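Local coordinates for protein EXOU (Pseudomonas aeruginosa, PDB 4AKX) that probably acts as a patatin-like phospholipase toxin of the type III secretion system and binds the chaperone SpcU, at residues S46-D51 with T59-E64; S73-T78 with A445-T450. All blocks are in the same frame, centred on the assembly; numbering follows the deposited sequence.

Interaction 1 of 2, residues S46-D51 with T59-E64; sequences SRTLTD and TLRQFE
F63 offers one face of its ring to S46, whose CB sits 4.2 Å from the ring centroid and 9° off the normal, a CH-pi contact over the middle of the ring. The two residues meet in an antiparallel beta hairpin, strand 46-48 and its continuation 50-53 folding back on strand 58-63. R47 and Q62 form a hydrogen-bonded pair: R47 N donates to Q62 O over 3.0 Å, nearly along the C=O axis, and Q62 N returns a straighter bond (170°) to R47 O. Next comes T48 opposite R61, a non-hydrogen-bonded pair. The chain then turns a corner at L49, but pairing goes on, because L49 N reaches L60 O at 2.9 Å and L60 N reaches T50 O.

With L49 and T50 together opposite L60, this is a beta bulge, and it interrupts the alternation of side chains along 46-51. R47, T50, L60 and Q62 share one face; S46, T48, R61 and F63 share the other. The aliphatic part of Q62 lies alongside R47 over one guanidinium face, Q62 CB being 3.8 Å above the plane and offset toward the rim. L49 and L60 touch through their CB atoms and also rest on L454 and L458 of helix 454-459, respectively. Beside them T50 holds its OG1 anti to the backbone N, which turns CG2 toward L60, 3.3 Å from L60 CB.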
loop_
_atom_site.group_PDB
_atom_site.type_symbol
_atom_site.label_atom_id
_atom_site.label_comp_id
_atom_site.label_asym_id
_atom_site.label_seq_id
_atom_site.Cartn_x
_atom_site.Cartn_y
_atom_site.Cartn_z
ATOM N N SER B 46 -14.616 -26.638 -34.627
ATOM C CA SER B 46 -15.090 -25.555 -35.499
ATOM C C SER B 46 -15.417 -26.063 -36.877
ATOM O O SER B 46 -14.726 -26.905 -37.411
ATOM C CB SER B 46 -14.028 -24.454 -35.620
ATOM O OG SER B 46 -12.760 -25.008 -35.948
ATOM N N ARG B 47 -16.490 -25.558 -37.450
ATOM C CA ARG B 47 -16.700 -25.671 -38.894
ATOM C C ARG B 47 -16.229 -24.347 -39.546
ATOM O O ARG B 47 -16.060 -23.342 -38.858
ATOM C CB ARG B 47 -18.170 -25.991 -39.186
ATOM C CG ARG B 47 -19.150 -25.002 -38.592
ATOM C CD ARG B 47 -20.520 -25.573 -38.202
ATOM N NE ARG B 47 -21.425 -24.440 -37.959
ATOM C CZ ARG B 47 -21.721 -23.930 -36.760
ATOM N NH1 ARG B 47 -21.305 -24.537 -35.651
ATOM N NH2 ARG B 47 -22.490 -22.835 -36.669
ATOM N N THR B 48 -15.939 -24.366 -40.840
ATOM C CA THR B 48 -15.589 -23.134 -41.566
ATOM C C THR B 48 -16.744 -22.683 -42.439
ATOM O O THR B 48 -17.102 -23.361 -43.376
ATOM C CB THR B 48 -14.398 -23.342 -42.502
ATOM O OG1 THR B 48 -13.204 -23.504 -41.733
ATOM C CG2 THR B 48 -14.229 -22.124 -43.385
ATOM N N LEU B 49 -17.291 -21.515 -42.162
ATOM C CA LEU B 49 -18.481 -21.031 -42.855
ATOM C C LEU B 49 -18.177 -20.379 -44.217
ATOM O O LEU B 49 -19.066 -20.259 -45.078
ATOM C CB LEU B 49 -19.188 -20.029 -41.979
ATOM C CG LEU B 49 -19.573 -20.590 -40.621
ATOM C CD1 LEU B 49 -20.232 -19.534 -39.762
ATOM C CD2 LEU B 49 -20.517 -21.757 -40.809
ATOM N N THR B 50 -16.932 -19.952 -44.404
ATOM C CA THR B 50 -16.574 -19.126 -45.524
ATOM C C THR B 50 -15.074 -18.954 -45.469
ATOM O O THR B 50 -14.551 -18.420 -44.492
ATOM C CB THR B 50 -17.294 -17.760 -45.434
ATOM O OG1 THR B 50 -16.910 -16.916 -46.517
ATOM C CG2 THR B 50 -16.917 -17.090 -44.209
ATOM N N ASP B 51 -14.385 -19.425 -46.512
ATOM C CA ASP B 51 -12.926 -19.635 -46.462
ATOM C C ASP B 51 -12.090 -18.372 -46.680
ATOM O O ASP B 51 -11.754 -17.680 -45.711
ATOM C CB ASP B 51 -12.490 -20.697 -47.445
ATOM C CG ASP B 51 -10.999 -20.864 -47.476
ATOM O OD1 ASP B 51 -10.271 -20.005 -46.946
ATOM O OD2 ASP B 51 -10.539 -21.862 -48.048
ATOM N N THR B 59 -12.166 -14.926 -43.551
ATOM C CA THR B 59 -12.493 -16.281 -43.068
ATOM C C THR B 59 -13.349 -16.290 -41.810
ATOM O O THR B 59 -12.988 -15.677 -40.811
ATOM C CB THR B 59 -11.248 -17.088 -42.776
ATOM O OG1 THR B 59 -10.505 -17.237 -43.978
ATOM C CG2 THR B 59 -11.631 -18.452 -42.283
ATOM N N LEU B 60 -14.465 -17.014 -41.856
ATOM C CA LEU B 60 -15.300 -17.191 -40.684
ATOM C C LEU B 60 -15.278 -18.639 -40.143
ATOM O O LEU B 60 -15.613 -19.602 -40.861
ATOM C CB LEU B 60 -16.728 -16.745 -40.981
ATOM C CG LEU B 60 -16.929 -15.269 -41.311
ATOM C CD1 LEU B 60 -18.327 -15.017 -41.877
ATOM C CD2 LEU B 60 -16.664 -14.398 -40.078
ATOM N N ARG B 61 -14.858 -18.797 -38.895
ATOM C CA ARG B 61 -14.922 -20.096 -38.265
ATOM C C ARG B 61 -15.981 -20.017 -37.209
ATOM O O ARG B 61 -16.114 -18.997 -36.544
ATOM C CB ARG B 61 -13.601 -20.447 -37.594
ATOM C CG ARG B 61 -12.504 -20.807 -38.550
ATOM C CD ARG B 61 -11.181 -21.015 -37.839
ATOM N NE ARG B 61 -10.273 -21.685 -38.768
ATOM C CZ ARG B 61 -9.623 -21.080 -39.766
ATOM N NH1 ARG B 61 -9.716 -19.758 -39.934
ATOM N NH2 ARG B 61 -8.850 -21.798 -40.579
ATOM N N GLN B 62 -16.745 -21.089 -37.031
ATOM C CA GLN B 62 -17.778 -21.078 -35.995
ATOM C C GLN B 62 -17.678 -22.300 -35.155
ATOM O O GLN B 62 -17.449 -23.391 -35.683
ATOM C CB GLN B 62 -19.164 -21.022 -36.604
ATOM C CG GLN B 62 -20.247 -20.849 -35.572
ATOM C CD GLN B 62 -21.503 -20.274 -36.148
ATOM O OE1 GLN B 62 -22.337 -19.753 -35.427
ATOM N NE2 GLN B 62 -21.647 -20.366 -37.446
ATOM N N PHE B 63 -17.891 -22.125 -33.856
ATOM C CA PHE B 63 -17.595 -23.162 -32.902
ATOM C C PHE B 63 -18.868 -23.797 -32.359
ATOM O O PHE B 63 -19.964 -23.284 -32.577
ATOM C CB PHE B 63 -16.831 -22.561 -31.757
ATOM C CG PHE B 63 -15.403 -22.277 -32.060
ATOM C CD1 PHE B 63 -15.043 -21.114 -32.668
ATOM C CD2 PHE B 63 -14.410 -23.140 -31.628
ATOM C CE1 PHE B 63 -13.712 -20.808 -32.868
ATOM C CE2 PHE B 63 -13.082 -22.852 -31.839
ATOM C CZ PHE B 63 -12.727 -21.669 -32.445
ATOM N N GLU B 64 -18.724 -24.878 -31.596
ATOM C CA GLU B 64 -19.899 -25.597 -31.071
ATOM C C GLU B 64 -20.823 -24.740 -30.257
ATOM O O GLU B 64 -21.981 -25.067 -30.131
ATOM C CB GLU B 64 -19.494 -26.812 -30.243
ATOM C CG GLU B 64 -19.109 -28.008 -31.099
ATOM C CD GLU B 64 -18.464 -29.154 -30.318
ATOM O OE1 GLU B 64 -19.020 -29.567 -29.259
ATOM O OE2 GLU B 64 -17.403 -29.656 -30.773
#

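Interaction 2 of 2, residues S73-T78 with A445-T450; sequences SRPPLT and ASERHT
Where strand 68-73 ends, the chain leaves the small antiparallel sheet and runs through two prolines into strand 77-82 of the mixed sheet of the patatin-like fold; strand 446-451 flanks this exit. S73 and S446 form an antiparallel non-hydrogen-bonded pair, CA to CA 4.7 Å, with side chains that diverge, so the contact passes to R74, P75 and E447.

R74 folds back on itself. Its CG stands anti to the carbonyl carbon, and bends at chi2 and chi3 (both -66°) lay the chain across the strand end. R74 CG comes within 3.8 Å of A445 O, and R74 CD within 3.5 Å of S446 O. E447, bent at chi2, crosses R74 at about a right angle. Its OE2 lies over one face of the guanidinium, 3.5 Å from R74 NE, forming a salt bridge that rests on charge alone because no N-H points at the oxygen. The same carboxylate packs on the proline ring, with E447 OE2 3.7 Å from P75 CD.

The stronger partner of R74 is D343, through NH2; E447 OE2 also pairs with R340, whose like charge lies close to R74. R74 and E447 are both buried, and the opposite charges beside each would be expected to keep them ionised. S446 OG, for its part, hydrogen-bonds to L72 O. The contact thus lies between two sheets: strand 68-73 pairs with 446-451 on one side, while P75 and L77 lean on strand 343-348 on the other.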
loop_
_atom_site.group_PDB
_atom_site.type_symbol
_atom_site.label_atom_id
_atom_site.label_comp_id
_atom_site.label_asym_id
_atom_site.label_seq_id
_atom_site.Cartn_x
_atom_site.Cartn_y
_atom_site.Cartn_z
ATOM N N SER B 73 -7.385 -10.217 -43.835
ATOM C CA SER B 73 -6.107 -9.622 -44.202
ATOM C C SER B 73 -5.944 -8.257 -43.554
ATOM O O SER B 73 -6.908 -7.490 -43.452
ATOM C CB SER B 73 -6.005 -9.479 -45.721
ATOM O OG SER B 73 -6.929 -8.507 -46.192
ATOM N N ARG B 74 -4.716 -7.951 -43.142
ATOM C CA ARG B 74 -4.377 -6.627 -42.626
ATOM C C ARG B 74 -4.981 -5.534 -43.506
ATOM O O ARG B 74 -5.044 -5.682 -44.721
ATOM C CB ARG B 74 -2.854 -6.461 -42.533
ATOM C CG ARG B 74 -2.192 -7.290 -41.439
ATOM C CD ARG B 74 -2.623 -6.815 -40.056
ATOM N NE ARG B 74 -2.136 -5.465 -39.776
ATOM C CZ ARG B 74 -1.279 -5.169 -38.788
ATOM N NH1 ARG B 74 -0.826 -6.117 -37.951
ATOM N NH2 ARG B 74 -0.889 -3.909 -38.631
ATOM N N PRO B 75 -5.436 -4.440 -42.892
ATOM C CA PRO B 75 -6.162 -3.390 -43.578
ATOM C C PRO B 75 -5.310 -2.761 -44.619
ATOM O O PRO B 75 -4.123 -2.998 -44.657
ATOM C CB PRO B 75 -6.419 -2.358 -42.483
ATOM C CG PRO B 75 -6.301 -3.116 -41.207
ATOM C CD PRO B 75 -5.225 -4.120 -41.477
ATOM N N PRO B 76 -5.911 -1.925 -45.450
ATOM C CA PRO B 76 -5.163 -1.299 -46.515
ATOM C C PRO B 76 -4.165 -0.276 -45.959
ATOM O O PRO B 76 -4.498 0.491 -45.043
ATOM C CB PRO B 76 -6.255 -0.608 -47.343
ATOM C CG PRO B 76 -7.311 -0.264 -46.348
ATOM C CD PRO B 76 -7.275 -1.374 -45.319
ATOM N N LEU B 77 -2.942 -0.287 -46.486
ATOM C CA LEU B 77 -2.001 0.794 -46.201
ATOM C C LEU B 77 -2.516 2.159 -46.738
ATOM O O LEU B 77 -2.572 2.402 -47.965
ATOM C CB LEU B 77 -0.598 0.465 -46.740
ATOM C CG LEU B 77 0.465 -0.004 -45.746
ATOM C CD1 LEU B 77 1.820 0.073 -46.418
ATOM C CD2 LEU B 77 0.483 0.837 -44.480
ATOM N N THR B 78 -2.922 3.026 -45.824
ATOM C CA THR B 78 -3.449 4.291 -46.241
ATOM C C THR B 78 -2.731 5.444 -45.585
ATOM O O THR B 78 -3.166 6.588 -45.704
ATOM C CB THR B 78 -4.935 4.411 -45.909
ATOM O OG1 THR B 78 -5.100 4.275 -44.493
ATOM C CG2 THR B 78 -5.763 3.338 -46.657
ATOM N N ALA B 445 0.296 -11.664 -43.276
ATOM C CA ALA B 445 -0.175 -11.657 -41.897
ATOM C C ALA B 445 -1.647 -11.269 -41.839
ATOM O O ALA B 445 -2.223 -10.818 -42.833
ATOM C CB ALA B 445 0.664 -10.717 -41.052
ATOM N N SER B 446 -2.254 -11.439 -40.670
ATOM C CA SER B 446 -3.690 -11.373 -40.569
ATOM C C SER B 446 -4.184 -10.565 -39.359
ATOM O O SER B 446 -3.391 -9.952 -38.633
ATOM C CB SER B 446 -4.265 -12.784 -40.539
ATOM O OG SER B 446 -5.678 -12.755 -40.712
ATOM N N GLU B 447 -5.514 -10.513 -39.219
ATOM C CA GLU B 447 -6.204 -9.995 -38.047
ATOM C C GLU B 447 -7.211 -11.045 -37.655
ATOM O O GLU B 447 -7.861 -11.635 -38.519
ATOM C CB GLU B 447 -6.966 -8.716 -38.372
ATOM C CG GLU B 447 -6.178 -7.680 -39.151
ATOM C CD GLU B 447 -6.304 -6.285 -38.554
ATOM O OE1 GLU B 447 -7.452 -5.754 -38.489
ATOM O OE2 GLU B 447 -5.250 -5.722 -38.144
ATOM N N ARG B 448 -7.333 -11.284 -36.353
ATOM C CA ARG B 448 -8.341 -12.180 -35.810
ATOM C C ARG B 448 -9.301 -11.389 -34.922
ATOM O O ARG B 448 -8.877 -10.531 -34.156
ATOM C CB ARG B 448 -7.674 -13.281 -34.998
ATOM C CG ARG B 448 -6.400 -13.825 -35.625
ATOM C CD ARG B 448 -6.024 -15.172 -35.027
ATOM N NE ARG B 448 -4.784 -15.699 -35.598
ATOM C CZ ARG B 448 -4.689 -16.301 -36.783
ATOM N NH1 ARG B 448 -5.767 -16.445 -37.552
ATOM N NH2 ARG B 448 -3.510 -16.755 -37.202
ATOM N N HIS B 449 -10.595 -11.630 -35.072
ATOM C CA HIS B 449 -11.588 -11.034 -34.187
ATOM C C HIS B 449 -12.581 -12.073 -33.814
ATOM O O HIS B 449 -13.029 -12.859 -34.655
ATOM C CB HIS B 449 -12.309 -9.888 -34.857
ATOM C CG HIS B 449 -11.414 -8.741 -35.249
ATOM N ND1 HIS B 449 -11.410 -7.567 -34.586
ATOM C CD2 HIS B 449 -10.504 -8.605 -36.299
ATOM C CE1 HIS B 449 -10.532 -6.726 -35.169
ATOM N NE2 HIS B 449 -9.977 -7.363 -36.217
ATOM N N THR B 450 -12.935 -12.104 -32.542
ATOM C CA THR B 450 -13.749 -13.170 -32.041
ATOM C C THR B 450 -15.053 -12.553 -31.656
ATOM O O THR B 450 -15.083 -11.485 -31.064
ATOM C CB THR B 450 -13.077 -13.812 -30.834
ATOM O OG1 THR B 450 -11.841 -14.433 -31.248
ATOM C CG2 THR B 450 -13.968 -14.860 -30.238
#

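Overall arrangement
From the N terminus, interaction 1 closes first, a short hairpin with seven residues between its segments. The chain then turns back along strand 68-73, which pairs with strand 58-63, and opens interaction 2 as it leaves that sheet. Interaction 2 closes only after 366 intervening residues, which include much of the patatin-like region, when strand 446-451 joins the other edge of strand 68-73. The two contacts are therefore in series, neither nesting nor crossing. Their centres lie about 18 Å apart and they do not touch, yet both reach the same antiparallel sheet: interaction 1 builds its hairpin end, while interaction 2 ties it to the mixed sheet.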